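Cellobiose 2-epimerase (Caldibacillus thermoamylovorans, PDB 5ZHB) catalyses the reversible 2-epimerisation of cellobiose, converting its reducing-end glucose unit to mannose. Local coordinates at residues A[22-27]-A[72-77]; A[226-231]-A[246-251]; A[304-309]-A[350-355]. All blocks are in the same frame, centred on the assembly; numbering follows the deposited sequence.

Contact 1. Residues A[22-27]-A[72-77]; sequences KLKDDE and LQQANH
Lys24 lays its aliphatic chain across the His77 ring, tying the loop after helix 2-21 to helix 69-86 of the (alpha/alpha)6 barrel characteristic of this epimerase family. With CG anti to the backbone N (chi1 -172°) and the chain extended as far as CE, the lysine reaches over one face of the imidazole before bending at its last torsion. CG of Lys24 passes 3.6 Å from CD2 of His77. Further along, CE of Lys24 stands 3.8 Å from the centroid of the His77 ring and 23° off its normal, a CH-pi contact displaced toward the rim. The ring edge meets backbone instead: in the ring plane, NE2 of His77 donates a weak, strongly bent hydrogen bond to O of Asp25, 3.1 Å long with an angle of 127° at the hydrogen. NE2 also makes a weak bond to the carbonyl of Gly30. An alanine in place of His77 would probably leave both carbonyls without this donor and open a gap beside the Lys24 methylenes, giving that chain more freedom to turn. Gln74, nearly one helical turn earlier, bends at chi2 and brings OE1 to 3.4 Å from CD of Lys24; that oxygen is hydrogen-bonded to Tyr31. The Asp25 carboxylate pairs with Lys47. OD1 of Asp26, which faces NZ of Lys24 at a doubtfully short distance, also stands oblique to the imidazole, 4.2 Å from CE1 of His77.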
loop_
_atom_site.group_PDB
_atom_site.type_symbol
_atom_site.label_atom_id
_atom_site.label_comp_id
_atom_site.label_asym_id
_atom_site.label_seq_id
_atom_site.Cartn_x
_atom_site.Cartn_y
_atom_site.Cartn_z
ATOM N N LYS A 22 6.311 -19.993 -2.939
ATOM C CA LYS A 22 5.776 -21.088 -3.728
ATOM C C LYS A 22 5.140 -20.584 -5.032
ATOM O O LYS A 22 4.714 -21.392 -5.860
ATOM C CB LYS A 22 4.767 -21.911 -2.907
ATOM C CG LYS A 22 5.349 -22.875 -1.864
ATOM C CD LYS A 22 4.340 -23.635 -0.992
ATOM C CE LYS A 22 3.943 -22.914 0.289
ATOM N NZ LYS A 22 2.523 -22.988 0.689
ATOM N N LEU A 23 5.014 -19.260 -5.221
ATOM C CA LEU A 23 4.468 -18.739 -6.472
ATOM C C LEU A 23 5.579 -18.273 -7.421
ATOM O O LEU A 23 5.293 -17.620 -8.437
ATOM C CB LEU A 23 3.491 -17.594 -6.166
ATOM C CG LEU A 23 2.279 -17.930 -5.291
ATOM C CD1 LEU A 23 1.380 -16.693 -5.199
ATOM C CD2 LEU A 23 1.476 -19.165 -5.793
ATOM N N LYS A 24 6.852 -18.493 -7.057
ATOM C CA LYS A 24 7.971 -18.066 -7.889
ATOM C C LYS A 24 7.865 -18.778 -9.239
ATOM O O LYS A 24 7.673 -19.993 -9.279
ATOM C CB LYS A 24 9.315 -18.371 -7.211
ATOM C CG LYS A 24 10.529 -17.804 -7.883
ATOM C CD LYS A 24 11.721 -17.726 -6.955
ATOM C CE LYS A 24 12.994 -17.415 -7.646
ATOM N NZ LYS A 24 13.472 -18.562 -8.426
ATOM N N ASP A 25 7.909 -17.984 -10.315
ATOM C CA ASP A 25 7.708 -18.455 -11.670
ATOM C C ASP A 25 9.058 -18.389 -12.379
ATOM O O ASP A 25 9.452 -17.328 -12.882
ATOM C CB ASP A 25 6.638 -17.649 -12.391
ATOM C CG ASP A 25 6.341 -18.133 -13.809
ATOM O OD1 ASP A 25 7.096 -19.025 -14.288
ATOM O OD2 ASP A 25 5.341 -17.667 -14.392
ATOM N N ASP A 26 9.771 -19.529 -12.366
ATOM C CA ASP A 26 11.128 -19.604 -12.890
ATOM C C ASP A 26 11.126 -19.568 -14.410
ATOM O O ASP A 26 11.980 -18.925 -15.003
ATOM C CB ASP A 26 11.872 -20.817 -12.353
ATOM C CG ASP A 26 12.091 -20.788 -10.850
ATOM O OD1 ASP A 26 12.650 -19.783 -10.367
ATOM O OD2 ASP A 26 11.653 -21.741 -10.175
ATOM N N GLU A 27 10.154 -20.224 -15.034
ATOM C CA GLU A 27 10.120 -20.318 -16.486
ATOM C C GLU A 27 9.792 -18.954 -17.091
ATOM O O GLU A 27 10.472 -18.512 -17.999
ATOM C CB GLU A 27 9.096 -21.367 -16.920
ATOM C CG GLU A 27 9.270 -21.850 -18.361
ATOM C CD GLU A 27 8.047 -22.545 -18.947
ATOM O OE1 GLU A 27 7.396 -23.352 -18.247
ATOM O OE2 GLU A 27 7.745 -22.281 -20.129
ATOM N N LEU A 72 16.380 -12.166 -0.212
ATOM C CA LEU A 72 17.111 -11.446 -1.242
ATOM C C LEU A 72 16.961 -12.116 -2.607
ATOM O O LEU A 72 16.862 -11.415 -3.617
ATOM C CB LEU A 72 18.597 -11.291 -0.907
ATOM C CG LEU A 72 19.434 -10.546 -1.956
ATOM C CD1 LEU A 72 18.900 -9.142 -2.180
ATOM C CD2 LEU A 72 20.918 -10.489 -1.579
ATOM N N GLN A 73 17.015 -13.456 -2.641
ATOM C CA GLN A 73 16.861 -14.199 -3.885
ATOM C C GLN A 73 15.461 -13.976 -4.458
ATOM O O GLN A 73 15.291 -13.842 -5.661
ATOM C CB GLN A 73 17.177 -15.680 -3.686
ATOM C CG GLN A 73 18.659 -15.958 -3.429
ATOM C CD GLN A 73 18.983 -17.418 -3.187
ATOM O OE1 GLN A 73 20.064 -17.757 -2.689
ATOM N NE2 GLN A 73 18.046 -18.299 -3.513
ATOM N N GLN A 74 14.439 -13.938 -3.596
ATOM C CA GLN A 74 13.093 -13.639 -4.066
ATOM C C GLN A 74 13.040 -12.213 -4.605
ATOM O O GLN A 74 12.473 -11.970 -5.671
ATOM C CB GLN A 74 12.081 -13.865 -2.941
ATOM C CG GLN A 74 12.069 -15.294 -2.408
ATOM C CD GLN A 74 11.641 -16.271 -3.470
ATOM O OE1 GLN A 74 10.660 -16.044 -4.186
ATOM N NE2 GLN A 74 12.396 -17.350 -3.608
ATOM N N ALA A 75 13.629 -11.267 -3.859
ATOM C CA ALA A 75 13.659 -9.867 -4.280
ATOM C C ALA A 75 14.318 -9.705 -5.652
ATOM O O ALA A 75 13.821 -8.969 -6.511
ATOM C CB ALA A 75 14.348 -9.005 -3.267
ATOM N N ASN A 76 15.472 -10.361 -5.850
ATOM C CA ASN A 76 16.130 -10.319 -7.150
ATOM C C ASN A 76 15.214 -10.779 -8.276
ATOM O O ASN A 76 15.219 -10.164 -9.339
ATOM C CB ASN A 76 17.378 -11.189 -7.200
ATOM C CG ASN A 76 18.416 -10.709 -6.216
ATOM O OD1 ASN A 76 18.542 -9.499 -5.952
ATOM N ND2 ASN A 76 19.142 -11.654 -5.643
ATOM N N HIS A 77 14.502 -11.895 -8.068
ATOM C CA HIS A 77 13.610 -12.448 -9.073
ATOM C C HIS A 77 12.505 -11.444 -9.434
ATOM O O HIS A 77 12.100 -11.299 -10.594
ATOM C CB HIS A 77 13.032 -13.761 -8.539
ATOM C CG HIS A 77 12.222 -14.502 -9.524
ATOM N ND1 HIS A 77 12.828 -15.186 -10.554
ATOM C CD2 HIS A 77 10.894 -14.664 -9.692
ATOM C CE1 HIS A 77 11.898 -15.767 -11.298
ATOM N NE2 HIS A 77 10.713 -15.447 -10.808
#

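Contact 2. Residues A[226-231]-A[246-251]; sequences KFLQVF and GHDIEA
Leu228 and Asp248 form a buried contact between main chain and carboxylate, fastening the loop between helix 203-220 and strand 231-232 to helix 245-262 of the (alpha/alpha)6 barrel. The backbone N of Leu228 donates to OD2 of Asp248 over 2.9 Å, nearly straight at 167°, arriving on the syn side but 35° out of the carboxylate plane. A water gives the same oxygen a second donor: it stands 2.8 Å from OD2 of Asp248 and 2.8 Å from O of Lys226, donating to both, and so bridges the helix to the start of the loop segment. Hydrocarbon also lies against the carboxylate. Phe227 presents its ring edge, with CD1 3.5 Å from OD2 of Asp248 and the ring and carboxylate planes 60° apart. The Leu228 side chain runs alongside the aspartate, antiparallel to it, its CB 3.3 Å from OD1 of Asp248. Beyond it, CD1 of Leu228 packs on CB of Ala251, 3.7 Å away and close to one helical turn further along. Helix 267-283 borders the site, touching Phe227 through Asn279 and Lys283 and Asp248 through Ile280. Two donors converging on OD2 are likely to draw negative charge toward that oxygen and partly offset the cost of burying it, while the apolar neighbours would make the direct and water-mediated bonds count for more than they would in solvent.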
loop_
_atom_site.group_PDB
_atom_site.type_symbol
_atom_site.label_atom_id
_atom_site.label_comp_id
_atom_site.label_asym_id
_atom_site.label_seq_id
_atom_site.Cartn_x
_atom_site.Cartn_y
_atom_site.Cartn_z
ATOM N N LYS A 226 -12.624 14.729 11.300
ATOM C CA LYS A 226 -11.321 14.089 11.457
ATOM C C LYS A 226 -11.144 12.915 10.488
ATOM O O LYS A 226 -10.122 12.253 10.561
ATOM C CB LYS A 226 -11.039 13.638 12.890
ATOM C CG LYS A 226 -11.246 14.772 13.884
ATOM C CD LYS A 226 -10.070 15.725 13.935
ATOM C CE LYS A 226 -10.131 16.640 15.123
ATOM N NZ LYS A 226 -10.797 17.886 14.758
ATOM N N PHE A 227 -12.066 12.740 9.537
ATOM C CA PHE A 227 -11.884 11.755 8.478
ATOM C C PHE A 227 -11.128 12.344 7.288
ATOM O O PHE A 227 -11.124 13.561 7.052
ATOM C CB PHE A 227 -13.209 11.223 7.945
ATOM C CG PHE A 227 -13.931 10.235 8.841
ATOM C CD1 PHE A 227 -13.527 8.903 8.893
ATOM C CD2 PHE A 227 -15.043 10.623 9.586
ATOM C CE1 PHE A 227 -14.203 7.991 9.689
ATOM C CE2 PHE A 227 -15.714 9.712 10.392
ATOM C CZ PHE A 227 -15.297 8.391 10.429
ATOM N N LEU A 228 -10.518 11.436 6.500
ATOM C CA LEU A 228 -9.999 11.797 5.199
ATOM C C LEU A 228 -11.151 11.742 4.214
ATOM O O LEU A 228 -12.011 10.881 4.303
ATOM C CB LEU A 228 -8.884 10.849 4.777
ATOM C CG LEU A 228 -7.644 10.835 5.665
ATOM C CD1 LEU A 228 -6.603 10.034 4.941
ATOM C CD2 LEU A 228 -7.128 12.219 6.008
ATOM N N GLN A 229 -11.145 12.639 3.247
ATOM C CA GLN A 229 -12.049 12.521 2.114
ATOM C C GLN A 229 -11.308 11.754 1.010
ATOM O O GLN A 229 -10.086 11.700 1.012
ATOM C CB GLN A 229 -12.529 13.926 1.721
ATOM C CG GLN A 229 -13.171 14.683 2.889
ATOM C CD GLN A 229 -13.243 16.184 2.665
ATOM O OE1 GLN A 229 -14.317 16.719 2.380
ATOM N NE2 GLN A 229 -12.114 16.878 2.760
ATOM N N VAL A 230 -12.062 11.194 0.072
ATOM C CA VAL A 230 -11.556 10.135 -0.792
ATOM C C VAL A 230 -11.443 10.591 -2.247
ATOM O O VAL A 230 -10.421 10.340 -2.866
ATOM C CB VAL A 230 -12.379 8.857 -0.620
ATOM C CG1 VAL A 230 -11.835 7.704 -1.472
ATOM C CG2 VAL A 230 -12.402 8.450 0.849
ATOM N N PHE A 231 -12.477 11.247 -2.786
ATOM C CA PHE A 231 -12.560 11.593 -4.201
ATOM C C PHE A 231 -12.933 13.067 -4.335
ATOM O O PHE A 231 -13.803 13.552 -3.600
ATOM C CB PHE A 231 -13.632 10.741 -4.875
ATOM C CG PHE A 231 -13.348 9.252 -4.915
ATOM C CD1 PHE A 231 -12.181 8.781 -5.502
ATOM C CD2 PHE A 231 -14.251 8.333 -4.387
ATOM C CE1 PHE A 231 -11.922 7.424 -5.552
ATOM C CE2 PHE A 231 -13.985 6.966 -4.440
ATOM C CZ PHE A 231 -12.811 6.523 -5.020
ATOM N N GLY A 246 -9.724 2.110 6.591
ATOM C CA GLY A 246 -8.395 1.560 6.399
ATOM C C GLY A 246 -7.419 2.570 5.828
ATOM O O GLY A 246 -6.267 2.615 6.263
ATOM N N HIS A 247 -7.859 3.374 4.841
ATOM C CA HIS A 247 -7.004 4.419 4.313
ATOM C C HIS A 247 -6.608 5.417 5.403
ATOM O O HIS A 247 -5.467 5.852 5.481
ATOM C CB HIS A 247 -7.635 5.192 3.153
ATOM C CG HIS A 247 -7.621 4.473 1.854
ATOM N ND1 HIS A 247 -8.711 3.722 1.443
ATOM C CD2 HIS A 247 -6.723 4.449 0.861
ATOM C CE1 HIS A 247 -8.429 3.199 0.247
ATOM N NE2 HIS A 247 -7.238 3.635 -0.123
ATOM N N ASP A 248 -7.559 5.808 6.240
ATOM C CA ASP A 248 -7.252 6.807 7.264
ATOM C C ASP A 248 -6.138 6.351 8.195
ATOM O O ASP A 248 -5.203 7.083 8.459
ATOM C CB ASP A 248 -8.525 7.164 8.009
ATOM C CG ASP A 248 -9.490 8.030 7.216
ATOM O OD1 ASP A 248 -9.533 7.875 5.975
ATOM O OD2 ASP A 248 -10.182 8.859 7.838
ATOM N N ILE A 249 -6.264 5.136 8.751
ATOM C CA ILE A 249 -5.338 4.695 9.767
ATOM C C ILE A 249 -3.985 4.386 9.129
ATOM O O ILE A 249 -2.938 4.630 9.732
ATOM C CB ILE A 249 -5.938 3.545 10.603
ATOM C CG1 ILE A 249 -5.101 3.276 11.837
ATOM C CG2 ILE A 249 -6.179 2.268 9.784
ATOM C CD1 ILE A 249 -4.909 4.496 12.725
ATOM N N GLU A 250 -4.002 3.898 7.880
ATOM C CA GLU A 250 -2.781 3.755 7.107
ATOM C C GLU A 250 -2.103 5.114 6.922
ATOM O O GLU A 250 -0.917 5.237 7.183
ATOM C CB GLU A 250 -3.147 3.144 5.751
ATOM C CG GLU A 250 -1.934 2.938 4.841
ATOM C CD GLU A 250 -2.299 2.397 3.456
ATOM O OE1 GLU A 250 -3.444 2.629 2.995
ATOM O OE2 GLU A 250 -1.437 1.721 2.849
ATOM N N ALA A 251 -2.854 6.108 6.437
ATOM C CA ALA A 251 -2.330 7.442 6.202
ATOM C C ALA A 251 -1.734 8.051 7.471
ATOM O O ALA A 251 -0.682 8.681 7.415
ATOM C CB ALA A 251 -3.433 8.336 5.683
HETATM O O HOH W 1 -10.118 9.494 10.528
#

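Contact 3. Residues A[304-309]-A[350-355]; sequences RVWWVQ and GEWYWS
Trp306 and Trp354 meet through their first torsions: chi1 of Trp306, 97°, lies away from the usual staggered positions and carries the indole against residues 352-354, while CG of Trp354, anti to its backbone N (-178°), brings that ring back although its CB points away. The result is a T-shaped (edge-to-face) pair, the six-membered ring of Trp306 directed at the face of the five-membered ring of Trp354, with centroids 5.2 Å apart and planes at 61°. CZ3 of Trp306 makes the approach, sitting 3.9 Å from CD2 of Trp354. Next to this pair the backbones join where strand 299-305 turns into helix 306-323: N of Trp306 donates to O of Trp354 over 2.9 Å. Val305, the N-cap residue, faces Ser355 as an antiparallel non-hydrogen-bonded pair, their CA atoms 4.2 Å apart, and CA of Ser355 makes a CA-H...O contact of 3.1 Å with O of Arg304. Strand 355-356 thereby edges the four-stranded sheet. On the indole's pyrrole side, CD1 of Trp306 lies 4.1 Å from CE3 of Trp352, the two side chains roughly perpendicular; NE1 of Trp352 is hydrogen-bonded to Glu11 on helix 2-21. The Trp354 carbonyl also lies at the Trp306 ring edge, 3.2 Å from CE3 of Trp306. One peptide oxygen therefore takes up a first-turn N-H, and its negative end would probably be eased further by the weakly positive C-H edge of the indole.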
loop_
_atom_site.group_PDB
_atom_site.type_symbol
_atom_site.label_atom_id
_atom_site.label_comp_id
_atom_site.label_asym_id
_atom_site.label_seq_id
_atom_site.Cartn_x
_atom_site.Cartn_y
_atom_site.Cartn_z
ATOM N N ARG A 304 -14.873 -7.334 6.935
ATOM C CA ARG A 304 -13.539 -7.229 7.490
ATOM C C ARG A 304 -12.510 -7.573 6.412
ATOM O O ARG A 304 -12.398 -8.741 6.030
ATOM C CB ARG A 304 -13.357 -8.195 8.654
ATOM C CG ARG A 304 -13.935 -7.740 9.987
ATOM C CD ARG A 304 -15.470 -7.833 9.986
ATOM N NE ARG A 304 -16.002 -7.833 11.353
ATOM C CZ ARG A 304 -17.298 -7.850 11.675
ATOM N NH1 ARG A 304 -18.218 -7.688 10.747
ATOM N NH2 ARG A 304 -17.643 -7.968 12.940
ATOM N N VAL A 305 -11.838 -6.542 5.889
ATOM C CA VAL A 305 -10.938 -6.677 4.751
ATOM C C VAL A 305 -9.543 -6.804 5.323
ATOM O O VAL A 305 -9.208 -6.045 6.231
ATOM C CB VAL A 305 -11.046 -5.506 3.749
ATOM C CG1 VAL A 305 -10.044 -5.619 2.613
ATOM C CG2 VAL A 305 -12.433 -5.425 3.131
ATOM N N TRP A 306 -8.721 -7.712 4.754
ATOM C CA TRP A 306 -7.446 -8.079 5.352
ATOM C C TRP A 306 -6.532 -6.863 5.542
ATOM O O TRP A 306 -5.998 -6.643 6.644
ATOM C CB TRP A 306 -6.769 -9.230 4.563
ATOM C CG TRP A 306 -5.739 -8.788 3.558
ATOM C CD1 TRP A 306 -4.398 -8.742 3.777
ATOM C CD2 TRP A 306 -5.947 -8.251 2.243
ATOM N NE1 TRP A 306 -3.756 -8.267 2.668
ATOM C CE2 TRP A 306 -4.673 -7.937 1.717
ATOM C CE3 TRP A 306 -7.068 -8.020 1.449
ATOM C CZ2 TRP A 306 -4.492 -7.362 0.461
ATOM C CZ3 TRP A 306 -6.886 -7.490 0.189
ATOM C CH2 TRP A 306 -5.622 -7.175 -0.299
ATOM N N TRP A 307 -6.365 -6.046 4.510
ATOM C CA TRP A 307 -5.385 -4.965 4.566
ATOM C C TRP A 307 -5.797 -3.893 5.575
ATOM O O TRP A 307 -4.920 -3.293 6.193
ATOM C CB TRP A 307 -5.090 -4.355 3.186
ATOM C CG TRP A 307 -6.186 -3.545 2.541
ATOM C CD1 TRP A 307 -7.081 -3.963 1.604
ATOM C CD2 TRP A 307 -6.452 -2.144 2.754
ATOM N NE1 TRP A 307 -7.914 -2.938 1.248
ATOM C CE2 TRP A 307 -7.553 -1.809 1.942
ATOM C CE3 TRP A 307 -5.871 -1.150 3.558
ATOM C CZ2 TRP A 307 -8.073 -0.513 1.900
ATOM C CZ3 TRP A 307 -6.375 0.132 3.499
ATOM C CH2 TRP A 307 -7.477 0.444 2.693
ATOM N N VAL A 308 -7.121 -3.709 5.735
ATOM C CA VAL A 308 -7.643 -2.740 6.693
ATOM C C VAL A 308 -7.237 -3.117 8.119
ATOM O O VAL A 308 -6.726 -2.283 8.867
ATOM C CB VAL A 308 -9.171 -2.612 6.519
ATOM C CG1 VAL A 308 -9.784 -1.775 7.638
ATOM C CG2 VAL A 308 -9.568 -2.109 5.135
ATOM N N GLN A 309 -7.291 -4.409 8.444
ATOM C CA GLN A 309 -6.980 -4.862 9.784
ATOM C C GLN A 309 -5.508 -4.597 10.076
ATOM O O GLN A 309 -5.164 -4.089 11.137
ATOM C CB GLN A 309 -7.295 -6.342 9.976
ATOM C CG GLN A 309 -8.661 -6.795 9.483
ATOM C CD GLN A 309 -9.814 -5.979 10.029
ATOM O OE1 GLN A 309 -9.888 -5.718 11.227
ATOM N NE2 GLN A 309 -10.662 -5.480 9.145
ATOM N N GLY A 350 -2.795 -22.295 1.942
ATOM C CA GLY A 350 -3.431 -20.995 2.130
ATOM C C GLY A 350 -2.498 -19.917 2.679
ATOM O O GLY A 350 -1.312 -20.140 2.961
ATOM N N GLU A 351 -3.049 -18.694 2.805
ATOM C CA GLU A 351 -2.296 -17.579 3.364
ATOM C C GLU A 351 -3.259 -16.816 4.267
ATOM O O GLU A 351 -3.743 -17.356 5.260
ATOM C CB GLU A 351 -1.683 -16.832 2.170
ATOM C CG GLU A 351 -0.747 -15.678 2.504
ATOM C CD GLU A 351 -1.225 -14.249 2.203
ATOM O OE1 GLU A 351 -0.362 -13.361 2.205
ATOM O OE2 GLU A 351 -2.428 -14.022 2.024
ATOM N N TRP A 352 -3.665 -15.629 3.809
ATOM C CA TRP A 352 -4.747 -14.892 4.434
ATOM C C TRP A 352 -5.923 -14.811 3.463
ATOM O O TRP A 352 -5.792 -14.651 2.251
ATOM C CB TRP A 352 -4.276 -13.480 4.845
ATOM C CG TRP A 352 -3.221 -13.400 5.926
ATOM C CD1 TRP A 352 -2.247 -14.287 6.262
ATOM C CD2 TRP A 352 -3.074 -12.300 6.857
ATOM N NE1 TRP A 352 -1.507 -13.829 7.322
ATOM C CE2 TRP A 352 -1.997 -12.606 7.711
ATOM C CE3 TRP A 352 -3.771 -11.107 7.057
ATOM C CZ2 TRP A 352 -1.586 -11.750 8.728
ATOM C CZ3 TRP A 352 -3.365 -10.263 8.067
ATOM C CH2 TRP A 352 -2.313 -10.589 8.906
ATOM N N TYR A 353 -7.125 -14.841 4.015
ATOM C CA TYR A 353 -8.287 -14.541 3.202
ATOM C C TYR A 353 -8.333 -13.059 2.828
ATOM O O TYR A 353 -7.807 -12.206 3.539
ATOM C CB TYR A 353 -9.547 -14.862 3.983
ATOM C CG TYR A 353 -9.675 -16.299 4.434
ATOM C CD1 TYR A 353 -9.732 -17.348 3.517
ATOM C CD2 TYR A 353 -9.875 -16.586 5.782
ATOM C CE1 TYR A 353 -9.873 -18.662 3.952
ATOM C CE2 TYR A 353 -10.038 -17.886 6.221
ATOM C CZ TYR A 353 -10.076 -18.914 5.303
ATOM O OH TYR A 353 -10.264 -20.166 5.785
ATOM N N TRP A 354 -8.962 -12.775 1.690
ATOM C CA TRP A 354 -9.164 -11.419 1.237
ATOM C C TRP A 354 -9.984 -10.659 2.278
ATOM O O TRP A 354 -9.651 -9.544 2.679
ATOM C CB TRP A 354 -9.886 -11.447 -0.117
ATOM C CG TRP A 354 -10.108 -10.076 -0.705
ATOM C CD1 TRP A 354 -10.962 -9.122 -0.220
ATOM C CD2 TRP A 354 -9.527 -9.513 -1.892
ATOM N NE1 TRP A 354 -10.907 -7.988 -0.978
ATOM C CE2 TRP A 354 -10.068 -8.212 -2.036
ATOM C CE3 TRP A 354 -8.642 -9.986 -2.858
ATOM C CZ2 TRP A 354 -9.738 -7.379 -3.098
ATOM C CZ3 TRP A 354 -8.347 -9.180 -3.933
ATOM C CH2 TRP A 354 -8.894 -7.896 -4.055
ATOM N N SER A 355 -11.101 -11.270 2.683
ATOM C CA SER A 355 -11.993 -10.625 3.635
ATOM C C SER A 355 -12.827 -11.667 4.359
ATOM O O SER A 355 -12.847 -12.835 3.959
ATOM C CB SER A 355 -12.841 -9.559 2.953
ATOM O OG SER A 355 -13.633 -10.081 1.899
#

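Overall arrangement
Contacts 2 and 3 are buried, whereas contact 1, whose centre lies about 21 Å from the centre of the chain, is only partly buried. Contacts 1 and 2 lie on opposite sides of that centre, yet both set a loop against a barrel helix; contact 3 instead joins the junction of strand 299-305 and helix 306-323 to the loop leading into edge strand 355-356 of the same sheet. The chemistry changes with place: alkyl-over-imidazole packing with a weak bond in contact 1, a straight bond to a buried carboxylate in contact 2, indole packing and a backbone bond in contact 3. Contacts 2 and 3 also touch, Trp307 packing on Gly246 and His247, while contact 1 touches neither.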